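Local atomic coordinates of SnoaL-like polyketide cyclase (Agrobacterium tumefaciens str. C58, PDB entry 3EHC), a protein that is of unknown function but belongs to the SnoaL-like polyketide cyclase family of the NTF2 clan, and may bind a small hydrophobic molecule in its cone-shaped fold. Residues 15-20 with 58-63; 22-27 with 39-44; 103-106 with 112-115. All coordinates share one frame; numbering follows the deposited sequence. Where two conformers were deposited one is given.

Interaction 1: 15-20 with 58-63; sequences SLNHQA and LRFEAE
The F60 ring takes the methyl CD2 of L16 over one face, and at its edge, in the ring plane, lies the carbonyl oxygen OD1 of N17. The CH-pi contact is almost perfectly centred: L16 CD2 stands 4.0 Å from the centroid of the F60 ring and only 5° off its normal, with CB of the same leucine sliding along the CD1–CE1 side. A third flat group, the R59 guanidinium, has the amide nitrogen ND2 of N17 above the centre of one face. A bend at chi3 (-134°) turns this guanidinium so that R59 NH1 meets E61 OE1 in a salt bridge within the segment 58-63.

N17 does the polar work. Its CG sits beside the backbone N and anti to the carbonyl carbon, which sends the amide across to the F60 backbone. There it both accepts and donates: F60 N gives its hydrogen to N17 OD1 at 2.8 Å, and N17 ND2 returns one to F60 O at 3.0 Å. Both bonds are nearly straight, and each donor lies in the acceptor's carbonyl plane on a lone pair. The N17 amide docks on F60 much as the peptide group of an adjoining strand would.

The chain leaves helix 5-17 just here through a Schellman motif, with Q19 as the C-prime residue, A20 N bonded to S15 O and Q19 N to L16 O. F60 also meets F78 edge-to-face and rests against F52 of helix 40-54, so the apolar half of the contact faces the interior. Because the two amide bonds run in opposite directions, they fix which way round the N17 side chain sits and satisfy both backbone polar atoms of F60, just before strand 62-67 begins.

Interaction 2: 22-27 with 39-44; sequences DELGTF and FGLSGY
L41 pushes both its methyls against the backbone of G25, at the place where the first turn of helix 40-54 meets the loop that follows helix 5-17 in this NTF2-like fold. CD1 of L41 is 3.7 Å from G25 CA, and CD2 of the same leucine is 3.8 Å from that CA. G25 presents bare backbone here, and both L41 methyls close on it. This is the tight part, together with L24, whose CG comes within 3.9 Å of L41 CD1. Both leucines have CG anti to the backbone N (chi1 -171° in each), and they slide past one another in opposite directions: the methyls of L41 run on to G25, while L24 CD2 comes near L41 O.

Deeper in, the packing slackens. L24 CD2 approaches the Y44 ring obliquely, and their closest pair, L24 CD2 and Y44 CD1, is 4.3 Å apart. Y44 is nevertheless buried: its side chain touches V28 and V32, and its hydroxyl is hydrogen-bonded to that of Y12 on helix 5-17. L24 also packs on Y12 and on L48, which ties the loop to both helices.

The outer side is different again. T26 turns away from the helix and S42 away from the loop, both exposed, and no hydrogen bond crosses between the two segments. Polar ties run instead to other parts of the chain, such as G25 O, which accepts from the K110 amine. Within the loop the peptide groups are bonded in tight turns, among them F27 N to L24 O at 2.9 Å.

Interaction 3: 103-106 with 112-115; sequences FYDF and RRVW. With SO4 (sulfate ion), chain H.
D105 faces both R112 and R113 across the antiparallel hairpin of strands 96-107 and 110-118, a classic beta bulge in the curved sheet of this NTF2-like fold. The D105 carbonyl oxygen takes two amides, R112 N at 2.8 Å, almost head-on to the carbonyl, and R113 N at 3.2 Å, on a lone pair. In return D105 N donates to R113 O, and beyond the bulge F103 and W115 form a regular hydrogen-bonded pair.

The D105 side chain can be followed outward. CB lies 4.0 Å from R113 CB and also near W115 CZ3, both on the side that faces strand 110-118. CG is anti to the backbone N (chi1 -170°), which carries the carboxylate out alongside R113. OD2 ends it, passing R113 CD before its salt bridge to R113 NH1, 3.3 Å from D105 OD2. The hydrogen bond within that bridge is weak and bent, the two flat groups lying 39° apart, and R113 NH1 has a second acidic partner in E107.

Y104 and V114, a non-hydrogen-bonded pair, point to the other face, where the two methyls of V114 lie along the CD2–CE2 side of the tyrosine ring. The Y104 hydroxyl is hydrogen-bonded to that of Y9. On the D105 face, F103 meets H101 of the second subunit edge-to-face, and W115 packs on I64 of that subunit.

R112 bends at chi2 and turns outward, its NH1 in a salt bridge with E33. Its other edge holds a sulfate, presumably carried over from crystallisation: R112 NE donates to sulfate O1 and R112 NH2 to O4, both at 3.1 Å.

How the interactions relate
Interactions 2 and 3 touch through Y44, whose ring packs on V114 and whose hydroxyl end lies near Y104, so the start of helix 40-54 rests on the hairpin face that carries Y104 and V114. Interactions 1 and 2 meet where S15 and L16 pack on F27 and L24: interaction 1 ties the end of helix 5-17 to the segment before strand 62-67, interaction 2 the following loop to helix 40-54. Interactions 1 and 3 do not touch, although both reach the same sheet. Each is partly buried. Interaction 1 joins an amide-to-backbone pair to a buried leucine-on-ring contact, interaction 2 is purely apolar, and interaction 3 combines backbone bonds with charged groups and aromatics at the second subunit.

Interaction 1: 15-20 with 58-63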
loop_
_atom_site.group_PDB
_atom_site.type_symbol
_atom_site.label_atom_id
_atom_site.label_comp_id
_atom_site.label_asym_id
_atom_site.label_seq_id
_atom_site.Cartn_x
_atom_site.Cartn_y
_atom_site.Cartn_z
ATOM N N SER B 15 -9.621 3.270 -18.984
ATOM C CA SER B 15 -8.882 3.999 -20.016
ATOM C C SER B 15 -7.425 3.516 -20.068
ATOM O O SER B 15 -6.848 3.389 -21.143
ATOM C CB SER B 15 -8.975 5.533 -19.846
ATOM O OG SER B 15 -8.064 6.053 -18.893
ATOM N N LEU B 16 -6.842 3.243 -18.904
ATOM C CA LEU B 16 -5.474 2.724 -18.801
ATOM C C LEU B 16 -5.350 1.367 -19.492
ATOM O O LEU B 16 -4.383 1.118 -20.219
ATOM C CB LEU B 16 -5.036 2.627 -17.335
ATOM C CG LEU B 16 -4.131 3.695 -16.697
ATOM C CD1 LEU B 16 -4.469 5.130 -17.085
ATOM C CD2 LEU B 16 -4.125 3.540 -15.162
ATOM N N ASN B 17 -6.341 0.501 -19.282
ATOM C CA ASN B 17 -6.356 -0.819 -19.913
ATOM C C ASN B 17 -6.503 -0.792 -21.419
ATOM O O ASN B 17 -6.056 -1.711 -22.089
ATOM C CB ASN B 17 -7.421 -1.708 -19.290
ATOM C CG ASN B 17 -7.036 -2.166 -17.922
ATOM O OD1 ASN B 17 -5.858 -2.236 -17.587
ATOM N ND2 ASN B 17 -8.018 -2.470 -17.116
ATOM N N HIS B 18 -7.139 0.248 -21.952
ATOM C CA HIS B 18 -7.182 0.456 -23.390
ATOM C C HIS B 18 -6.052 1.380 -23.865
ATOM O O HIS B 18 -6.009 1.742 -25.043
ATOM C CB HIS B 18 -8.543 0.991 -23.810
ATOM C CG HIS B 18 -9.658 0.011 -23.616
ATOM N ND1 HIS B 18 -10.442 -0.013 -22.479
ATOM C CD2 HIS B 18 -10.131 -0.970 -24.425
ATOM C CE1 HIS B 18 -11.347 -0.972 -22.594
ATOM N NE2 HIS B 18 -11.183 -1.566 -23.766
ATOM N N GLN B 19 -5.133 1.736 -22.962
ATOM C CA GLN B 19 -4.017 2.654 -23.255
ATOM C C GLN B 19 -4.480 3.955 -23.936
ATOM O O GLN B 19 -3.805 4.464 -24.835
ATOM C CB GLN B 19 -2.940 1.949 -24.093
ATOM C CG GLN B 19 -2.393 0.667 -23.437
ATOM C CD GLN B 19 -1.106 0.174 -24.074
ATOM O OE1 GLN B 19 -0.176 0.942 -24.314
ATOM N NE2 GLN B 19 -1.042 -1.120 -24.326
ATOM N N ALA B 20 -5.634 4.472 -23.493
ATOM C CA ALA B 20 -6.252 5.677 -24.058
ATOM C C ALA B 20 -5.733 6.917 -23.306
ATOM O O ALA B 20 -6.460 7.531 -22.526
ATOM C CB ALA B 20 -7.801 5.584 -23.978
ATOM N N LEU B 58 0.431 -5.611 -19.327
ATOM C CA LEU B 58 -0.027 -4.972 -18.078
ATOM C C LEU B 58 -1.530 -4.749 -18.174
ATOM O O LEU B 58 -2.048 -4.386 -19.225
ATOM C CB LEU B 58 0.704 -3.640 -17.819
ATOM C CG LEU B 58 0.525 -2.965 -16.459
ATOM C CD1 LEU B 58 1.095 -3.844 -15.346
ATOM C CD2 LEU B 58 1.225 -1.673 -16.516
ATOM N N ARG B 59 -2.208 -4.985 -17.061
ATOM C CA ARG B 59 -3.642 -4.800 -16.933
ATOM C C ARG B 59 -3.958 -4.415 -15.473
ATOM O O ARG B 59 -3.442 -5.015 -14.530
ATOM C CB ARG B 59 -4.362 -6.082 -17.334
ATOM C CG ARG B 59 -5.844 -6.050 -17.117
ATOM C CD ARG B 59 -6.553 -7.210 -17.774
ATOM N NE ARG B 59 -7.733 -6.710 -18.480
ATOM C CZ ARG B 59 -8.862 -6.318 -17.894
ATOM N NH1 ARG B 59 -9.006 -6.381 -16.574
ATOM N NH2 ARG B 59 -9.856 -5.860 -18.642
ATOM N N PHE B 60 -4.828 -3.427 -15.318
ATOM C CA PHE B 60 -5.175 -2.848 -14.033
ATOM C C PHE B 60 -6.522 -3.374 -13.546
ATOM O O PHE B 60 -7.525 -3.313 -14.245
ATOM C CB PHE B 60 -5.211 -1.332 -14.162
ATOM C CG PHE B 60 -3.873 -0.715 -14.397
ATOM C CD1 PHE B 60 -3.369 -0.599 -15.680
ATOM C CD2 PHE B 60 -3.121 -0.242 -13.335
ATOM C CE1 PHE B 60 -2.117 -0.007 -15.914
ATOM C CE2 PHE B 60 -1.859 0.353 -13.551
ATOM C CZ PHE B 60 -1.364 0.479 -14.843
ATOM N N GLU B 61 -6.513 -3.890 -12.334
ATOM C CA GLU B 61 -7.659 -4.493 -11.724
ATOM C C GLU B 61 -7.565 -4.267 -10.222
ATOM O O GLU B 61 -6.610 -4.710 -9.612
ATOM C CB GLU B 61 -7.576 -5.982 -12.029
ATOM C CG GLU B 61 -8.707 -6.840 -11.497
ATOM C CD GLU B 61 -9.623 -7.323 -12.588
ATOM O OE1 GLU B 61 -9.159 -7.489 -13.746
ATOM O OE2 GLU B 61 -10.808 -7.540 -12.272
ATOM N N ALA B 62 -8.556 -3.590 -9.638
ATOM C CA ALA B 62 -8.612 -3.320 -8.203
ATOM C C ALA B 62 -9.274 -4.484 -7.459
ATOM O O ALA B 62 -10.373 -4.866 -7.789
ATOM C CB ALA B 62 -9.380 -2.027 -7.955
ATOM N N GLU B 63 -8.568 -5.046 -6.479
ATOM C CA GLU B 63 -9.130 -6.048 -5.570
ATOM C C GLU B 63 -9.969 -5.361 -4.494
ATOM O O GLU B 63 -11.100 -5.763 -4.232
ATOM C CB GLU B 63 -8.014 -6.885 -4.913
ATOM C CG GLU B 63 -8.508 -7.940 -3.892
ATOM C CD GLU B 63 -7.392 -8.663 -3.171
ATOM O OE1 GLU B 63 -6.381 -8.981 -3.813
ATOM O OE2 GLU B 63 -7.536 -8.941 -1.959
#

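Interaction 2: 22-27 with 39-44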
loop_
_atom_site.group_PDB
_atom_site.type_symbol
_atom_site.label_atom_id
_atom_site.label_comp_id
_atom_site.label_asym_id
_atom_site.label_seq_id
_atom_site.Cartn_x
_atom_site.Cartn_y
_atom_site.Cartn_z
ATOM N N ASP B 22 -4.696 9.898 -24.515
ATOM C CA ASP B 22 -5.191 11.190 -24.982
ATOM C C ASP B 22 -6.301 11.674 -24.055
ATOM O O ASP B 22 -6.511 12.870 -23.904
ATOM C CB ASP B 22 -5.742 11.096 -26.414
ATOM C CG ASP B 22 -4.677 10.728 -27.438
ATOM O OD1 ASP B 22 -3.607 10.224 -27.050
ATOM O OD2 ASP B 22 -4.916 10.943 -28.640
ATOM N N GLU B 23 -7.008 10.720 -23.446
ATOM C CA GLU B 23 -8.105 10.994 -22.502
ATOM C C GLU B 23 -7.634 11.257 -21.056
ATOM O O GLU B 23 -8.458 11.584 -20.200
ATOM C CB GLU B 23 -9.087 9.792 -22.473
ATOM C CG GLU B 23 -9.518 9.267 -23.857
ATOM N N LEU B 24 -6.331 11.128 -20.788
ATOM C CA LEU B 24 -5.815 11.071 -19.407
ATOM C C LEU B 24 -6.203 12.271 -18.538
ATOM O O LEU B 24 -6.525 12.114 -17.358
ATOM C CB LEU B 24 -4.291 10.919 -19.425
ATOM C CG LEU B 24 -3.543 10.633 -18.123
ATOM C CD1 LEU B 24 -4.089 9.401 -17.398
ATOM C CD2 LEU B 24 -2.073 10.463 -18.466
ATOM N N GLY B 25 -6.174 13.461 -19.120
ATOM C CA GLY B 25 -6.574 14.677 -18.416
ATOM C C GLY B 25 -8.024 14.771 -17.949
ATOM O O GLY B 25 -8.349 15.666 -17.169
ATOM N N THR B 26 -8.896 13.878 -18.430
ATOM C CA THR B 26 -10.249 13.714 -17.871
ATOM C C THR B 26 -10.172 13.279 -16.417
ATOM O O THR B 26 -10.996 13.685 -15.604
ATOM C CB THR B 26 -11.083 12.687 -18.696
ATOM O OG1 THR B 26 -11.502 13.307 -19.917
ATOM C CG2 THR B 26 -12.331 12.185 -17.938
ATOM N N PHE B 27 -9.150 12.473 -16.099
ATOM C CA PHE B 27 -8.998 11.809 -14.801
ATOM C C PHE B 27 -7.838 12.335 -13.936
ATOM O O PHE B 27 -7.828 12.109 -12.732
ATOM C CB PHE B 27 -8.778 10.314 -15.043
ATOM C CG PHE B 27 -9.838 9.664 -15.895
ATOM C CD1 PHE B 27 -11.111 9.451 -15.399
ATOM C CD2 PHE B 27 -9.548 9.240 -17.187
ATOM C CE1 PHE B 27 -12.078 8.848 -16.172
ATOM C CE2 PHE B 27 -10.518 8.637 -17.967
ATOM C CZ PHE B 27 -11.784 8.441 -17.456
ATOM N N PHE B 39 5.520 16.171 -11.375
ATOM C CA PHE B 39 5.823 16.060 -12.807
ATOM C C PHE B 39 4.626 16.306 -13.772
ATOM O O PHE B 39 4.794 16.272 -14.992
ATOM C CB PHE B 39 6.617 14.757 -13.111
ATOM C CG PHE B 39 5.908 13.446 -12.760
ATOM C CD1 PHE B 39 4.535 13.369 -12.553
ATOM C CD2 PHE B 39 6.651 12.263 -12.720
ATOM C CE1 PHE B 39 3.941 12.144 -12.278
ATOM C CE2 PHE B 39 6.063 11.054 -12.449
ATOM C CZ PHE B 39 4.709 10.984 -12.232
ATOM N N GLY B 40 3.446 16.587 -13.213
ATOM C CA GLY B 40 2.282 16.998 -13.991
ATOM C C GLY B 40 1.675 15.933 -14.875
ATOM O O GLY B 40 2.186 14.816 -14.961
ATOM N N LEU B 41 0.598 16.306 -15.564
ATOM C CA LEU B 41 -0.130 15.395 -16.458
ATOM C C LEU B 41 0.793 14.722 -17.480
ATOM O O LEU B 41 0.666 13.524 -17.711
ATOM C CB LEU B 41 -1.254 16.144 -17.203
ATOM C CG LEU B 41 -2.266 15.332 -18.027
ATOM C CD1 LEU B 41 -3.060 14.398 -17.157
ATOM C CD2 LEU B 41 -3.193 16.293 -18.738
ATOM N N SER B 42 1.717 15.481 -18.083
ATOM C CA SER B 42 2.598 14.916 -19.136
ATOM C C SER B 42 3.660 13.964 -18.563
ATOM O O SER B 42 3.983 12.945 -19.182
ATOM C CB SER B 42 3.226 16.010 -20.041
ATOM O OG SER B 42 4.174 16.795 -19.341
ATOM N N GLY B 43 4.170 14.279 -17.374
ATOM C CA GLY B 43 5.054 13.365 -16.661
ATOM C C GLY B 43 4.369 12.074 -16.252
ATOM O O GLY B 43 4.984 11.021 -16.270
ATOM N N TYR B 44 3.093 12.184 -15.888
ATOM C CA TYR B 44 2.243 11.071 -15.514
ATOM C C TYR B 44 1.947 10.189 -16.726
ATOM O O TYR B 44 2.018 8.956 -16.631
ATOM C CB TYR B 44 0.951 11.613 -14.887
ATOM C CG TYR B 44 0.237 10.656 -13.956
ATOM C CD1 TYR B 44 -0.563 9.645 -14.470
ATOM C CD2 TYR B 44 0.345 10.771 -12.570
ATOM C CE1 TYR B 44 -1.235 8.746 -13.641
ATOM C CE2 TYR B 44 -0.328 9.866 -11.713
ATOM C CZ TYR B 44 -1.117 8.853 -12.270
ATOM O OH TYR B 44 -1.812 7.940 -11.488
#

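Interaction 3: 103-106 with 112-115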
loop_
_atom_site.group_PDB
_atom_site.type_symbol
_atom_site.label_atom_id
_atom_site.label_comp_id
_atom_site.label_asym_id
_atom_site.label_seq_id
_atom_site.Cartn_x
_atom_site.Cartn_y
_atom_site.Cartn_z
ATOM N N PHE B 103 -2.657 5.317 -2.653
ATOM C CA PHE B 103 -3.562 6.377 -2.176
ATOM C C PHE B 103 -3.647 7.517 -3.202
ATOM O O PHE B 103 -2.630 7.928 -3.768
ATOM C CB PHE B 103 -3.071 6.954 -0.825
ATOM C CG PHE B 103 -3.241 6.022 0.315
ATOM C CD1 PHE B 103 -2.287 5.040 0.567
ATOM C CD2 PHE B 103 -4.378 6.064 1.121
ATOM C CE1 PHE B 103 -2.468 4.132 1.588
ATOM C CE2 PHE B 103 -4.533 5.132 2.177
ATOM C CZ PHE B 103 -3.593 4.194 2.386
ATOM N N TYR B 104 -4.862 8.001 -3.432
ATOM C CA TYR B 104 -5.116 9.135 -4.318
ATOM C C TYR B 104 -5.840 10.247 -3.574
ATOM O O TYR B 104 -6.804 9.996 -2.845
ATOM C CB TYR B 104 -5.975 8.738 -5.515
ATOM C CG TYR B 104 -5.437 7.587 -6.349
ATOM C CD1 TYR B 104 -5.724 6.274 -6.005
ATOM C CD2 TYR B 104 -4.649 7.818 -7.483
ATOM C CE1 TYR B 104 -5.267 5.213 -6.760
ATOM C CE2 TYR B 104 -4.157 6.747 -8.252
ATOM C CZ TYR B 104 -4.484 5.439 -7.881
ATOM O OH TYR B 104 -4.035 4.354 -8.612
ATOM N N ASP B 105 -5.348 11.472 -3.749
ATOM C CA ASP B 105 -6.035 12.654 -3.284
ATOM C C ASP B 105 -6.650 13.244 -4.553
ATOM O O ASP B 105 -5.940 13.511 -5.518
ATOM C CB ASP B 105 -5.041 13.578 -2.564
ATOM C CG ASP B 105 -5.702 14.741 -1.812
ATOM O OD1 ASP B 105 -6.926 14.715 -1.444
ATOM O OD2 ASP B 105 -4.948 15.727 -1.594
ATOM N N PHE B 106 -7.978 13.376 -4.557
ATOM C CA PHE B 106 -8.733 13.939 -5.678
ATOM C C PHE B 106 -9.025 15.415 -5.424
ATOM O O PHE B 106 -9.257 15.820 -4.283
ATOM C CB PHE B 106 -10.055 13.193 -5.882
ATOM C CG PHE B 106 -9.924 11.945 -6.684
ATOM C CD1 PHE B 106 -9.496 10.760 -6.077
ATOM C CD2 PHE B 106 -10.208 11.949 -8.045
ATOM C CE1 PHE B 106 -9.354 9.597 -6.810
ATOM C CE2 PHE B 106 -10.075 10.804 -8.788
ATOM C CZ PHE B 106 -9.644 9.609 -8.159
ATOM N N ARG B 112 -4.923 14.224 -8.063
ATOM C CA ARG B 112 -4.044 15.375 -7.821
ATOM C C ARG B 112 -2.732 14.972 -7.144
ATOM O O ARG B 112 -1.663 15.514 -7.439
ATOM C CB ARG B 112 -4.805 16.418 -6.985
ATOM C CG ARG B 112 -4.080 17.715 -6.648
ATOM C CD ARG B 112 -3.377 18.354 -7.812
ATOM N NE ARG B 112 -2.661 19.556 -7.389
ATOM C CZ ARG B 112 -1.411 19.574 -6.916
ATOM N NH1 ARG B 112 -0.702 18.458 -6.767
ATOM N NH2 ARG B 112 -0.859 20.729 -6.568
ATOM N N ARG B 113 -2.813 14.027 -6.214
ATOM C CA ARG B 113 -1.635 13.483 -5.560
ATOM C C ARG B 113 -1.779 11.962 -5.424
ATOM O O ARG B 113 -2.863 11.449 -5.144
ATOM C CB ARG B 113 -1.469 14.103 -4.182
ATOM C CG ARG B 113 -1.331 15.589 -4.186
ATOM C CD ARG B 113 -1.302 16.146 -2.789
ATOM N NE ARG B 113 -1.138 17.594 -2.827
ATOM C CZ ARG B 113 -2.118 18.464 -3.069
ATOM N NH1 ARG B 113 -3.372 18.057 -3.292
ATOM N NH2 ARG B 113 -1.844 19.760 -3.083
ATOM N N VAL B 114 -0.670 11.253 -5.645
ATOM C CA VAL B 114 -0.647 9.812 -5.570
ATOM C C VAL B 114 0.505 9.382 -4.667
ATOM O O VAL B 114 1.597 9.943 -4.721
ATOM C CB VAL B 114 -0.501 9.191 -6.974
ATOM C CG1 VAL B 114 -0.722 7.701 -6.922
ATOM C CG2 VAL B 114 -1.497 9.850 -7.941
ATOM N N TRP B 115 0.240 8.398 -3.820
ATOM C CA TRP B 115 1.292 7.730 -3.052
ATOM C C TRP B 115 1.150 6.244 -3.288
ATOM O O TRP B 115 0.152 5.658 -2.895
ATOM C CB TRP B 115 1.173 8.067 -1.546
ATOM C CG TRP B 115 1.390 9.521 -1.211
ATOM C CD1 TRP B 115 2.586 10.121 -0.934
ATOM C CD2 TRP B 115 0.388 10.546 -1.096
ATOM N NE1 TRP B 115 2.389 11.448 -0.654
ATOM C CE2 TRP B 115 1.052 11.739 -0.742
ATOM C CE3 TRP B 115 -1.014 10.577 -1.265
ATOM C CZ2 TRP B 115 0.362 12.969 -0.549
ATOM C CZ3 TRP B 115 -1.706 11.802 -1.067
ATOM C CH2 TRP B 115 -1.009 12.976 -0.708
HETATM S S SO4 H . -3.038 23.337 -7.637
HETATM O O1 SO4 H . -3.494 22.289 -8.552
HETATM O O2 SO4 H . -3.920 24.502 -7.698
HETATM O O3 SO4 H . -1.663 23.722 -7.985
HETATM O O4 SO4 H . -3.116 22.847 -6.266
#